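Transcriptional regulator, LRP/AsnC family (Neisseria meningitidis, PDB 2P5V) probably regulates transcription by binding specific DNA sequences, as a winged helix-turn-helix regulator of the Lrp/AsnC family that also binds calcium ions. Local coordinates at residues 120-123 with 124-128. Numbering follows the deposited sequence.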
loop_
_atom_site.group_PDB
_atom_site.type_symbol
_atom_site.label_atom_id
_atom_site.label_comp_id
_atom_site.label_asym_id
_atom_site.label_seq_id
_atom_site.Cartn_x
_atom_site.Cartn_y
_atom_site.Cartn_z
ATOM N N ASN G 120 1.726 -21.406 -17.017
ATOM C CA ASN G 120 2.648 -21.256 -18.149
ATOM C C ASN G 120 2.075 -20.409 -19.266
ATOM O O ASN G 120 2.768 -19.565 -19.833
ATOM C CB ASN G 120 2.993 -22.614 -18.762
ATOM C CG ASN G 120 4.159 -23.263 -18.106
ATOM O OD1 ASN G 120 4.914 -22.612 -17.390
ATOM N ND2 ASN G 120 4.339 -24.558 -18.355
ATOM N N ALA G 121 0.826 -20.694 -19.626
ATOM C CA ALA G 121 0.130 -19.911 -20.635
ATOM C C ALA G 121 -0.115 -18.494 -20.113
ATOM O O ALA G 121 0.004 -17.521 -20.861
ATOM C CB ALA G 121 -1.165 -20.584 -21.031
ATOM N N PHE G 122 -0.428 -18.367 -18.828
ATOM C CA PHE G 122 -0.613 -17.037 -18.244
ATOM C C PHE G 122 0.685 -16.238 -18.378
ATOM O O PHE G 122 0.698 -15.084 -18.813
ATOM C CB PHE G 122 -1.042 -17.108 -16.779
ATOM C CG PHE G 122 -1.210 -15.760 -16.160
ATOM C CD1 PHE G 122 -2.303 -14.979 -16.487
ATOM C CD2 PHE G 122 -0.248 -15.239 -15.309
ATOM C CE1 PHE G 122 -2.447 -13.709 -15.958
ATOM C CE2 PHE G 122 -0.389 -13.976 -14.782
ATOM C CZ PHE G 122 -1.484 -13.212 -15.108
ATOM N N SER G 123 1.777 -16.891 -18.016
ATOM C CA SER G 123 3.089 -16.312 -18.084
ATOM C C SER G 123 3.470 -15.841 -19.496
ATOM O O SER G 123 4.025 -14.760 -19.650
ATOM C CB SER G 123 4.106 -17.320 -17.581
ATOM O OG SER G 123 5.406 -16.814 -17.781
ATOM N N HIS G 124 3.183 -16.651 -20.508
ATOM C CA HIS G 124 3.469 -16.264 -21.896
ATOM C C HIS G 124 2.672 -15.032 -22.299
ATOM O O HIS G 124 3.210 -14.110 -22.915
ATOM C CB HIS G 124 3.172 -17.409 -22.871
ATOM C CG HIS G 124 4.346 -18.294 -23.130
ATOM N ND1 HIS G 124 4.580 -19.453 -22.420
ATOM C CD2 HIS G 124 5.362 -18.186 -24.017
ATOM C CE1 HIS G 124 5.684 -20.025 -22.865
ATOM N NE2 HIS G 124 6.178 -19.275 -23.834
ATOM N N PHE G 125 1.385 -15.031 -21.969
ATOM C CA PHE G 125 0.535 -13.877 -22.247
ATOM C C PHE G 125 1.081 -12.610 -21.595
ATOM O O PHE G 125 1.375 -11.629 -22.269
ATOM C CB PHE G 125 -0.891 -14.129 -21.763
ATOM C CG PHE G 125 -1.774 -12.932 -21.873
ATOM C CD1 PHE G 125 -2.102 -12.421 -23.118
ATOM C CD2 PHE G 125 -2.248 -12.289 -20.741
ATOM C CE1 PHE G 125 -2.903 -11.306 -23.239
ATOM C CE2 PHE G 125 -3.060 -11.165 -20.855
ATOM C CZ PHE G 125 -3.386 -10.676 -22.103
ATOM N N VAL G 126 1.230 -12.651 -20.278
ATOM C CA VAL G 126 1.723 -11.510 -19.509
ATOM C C VAL G 126 3.085 -10.990 -20.020
ATOM O O VAL G 126 3.216 -9.819 -20.391
ATOM C CB VAL G 126 1.819 -11.887 -18.013
ATOM C CG1 VAL G 126 2.641 -10.879 -17.248
ATOM C CG2 VAL G 126 0.417 -12.010 -17.422
ATOM N N LEU G 127 4.082 -11.868 -20.063
ATOM C CA LEU G 127 5.447 -11.458 -20.421
ATOM C C LEU G 127 5.587 -11.023 -21.882
ATOM O O LEU G 127 6.270 -10.037 -22.164
ATOM C CB LEU G 127 6.459 -12.576 -20.126
ATOM C CG LEU G 127 6.703 -12.965 -18.656
ATOM C CD1 LEU G 127 8.013 -13.756 -18.523
ATOM C CD2 LEU G 127 6.729 -11.757 -17.728
ATOM N N ASP G 128 4.951 -11.757 -22.798
ATOM C CA ASP G 128 5.119 -11.509 -24.235
ATOM C C ASP G 128 4.066 -10.558 -24.820
ATOM O O ASP G 128 4.353 -9.868 -25.788
ATOM C CB ASP G 128 5.113 -12.822 -25.028
ATOM C CG ASP G 128 5.993 -13.887 -24.409
ATOM O OD1 ASP G 128 6.892 -13.540 -23.614
ATOM O OD2 ASP G 128 5.777 -15.078 -24.713
#
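Val126 lays its CG2 methyl over one face of the Phe122 ring, one turn back along helix 119-130. Val126 CG2 sits 3.5 Å from the centroid of the Phe122 ring and 24° off its normal, a CH-pi contact. Displaced toward the rim, Val126 CG2 comes closest to Phe122 CZ, at 3.2 Å. Phe122 swings CG opposite its own backbone nitrogen (chi1 179°), sending the ring toward the later turn, while Val126 keeps CG2 beside its backbone nitrogen. The ring offers a broad apolar face, and the valine branch at CB, next to the backbone, brings a methyl onto it. This buried side of the helix packs on the antiparallel sheet of the ligand-binding domain, an alpha+beta, ferredoxin-like fold (beta-alpha-beta-beta-alpha-beta) of the dimeric alpha-beta barrel group. There Phe122 meets Phe116 and Phe143 edge-to-face, while Phe125 meets the Phe116 ring at a slant and packs edge-to-face with Trp95.

The backbone bonds keep the i to i+4 pattern of an alpha-helix. Val126 N donates to Phe122 O at 2.9 Å and almost straight. Asn120 O is gripped twice by His124, by its backbone N at 3.0 Å and by ring ND1 at 3.2 Å. The two donors arrive from opposite faces of the carbonyl plane, and ND1 stands 43° out of it, although the oxygen lies close to the imidazole plane. This second bond should restrain rotation of the imidazole, a polar group suited to the exposed side. Asn120 binds calcium in a structure of this protein, though no such ion is bound to this chain here.

Small Ser123 fits a buried subunit interface: its OG bonds to Leu145 O of the second subunit, whose Leu145 side chain also packs on Phe122 and Val126.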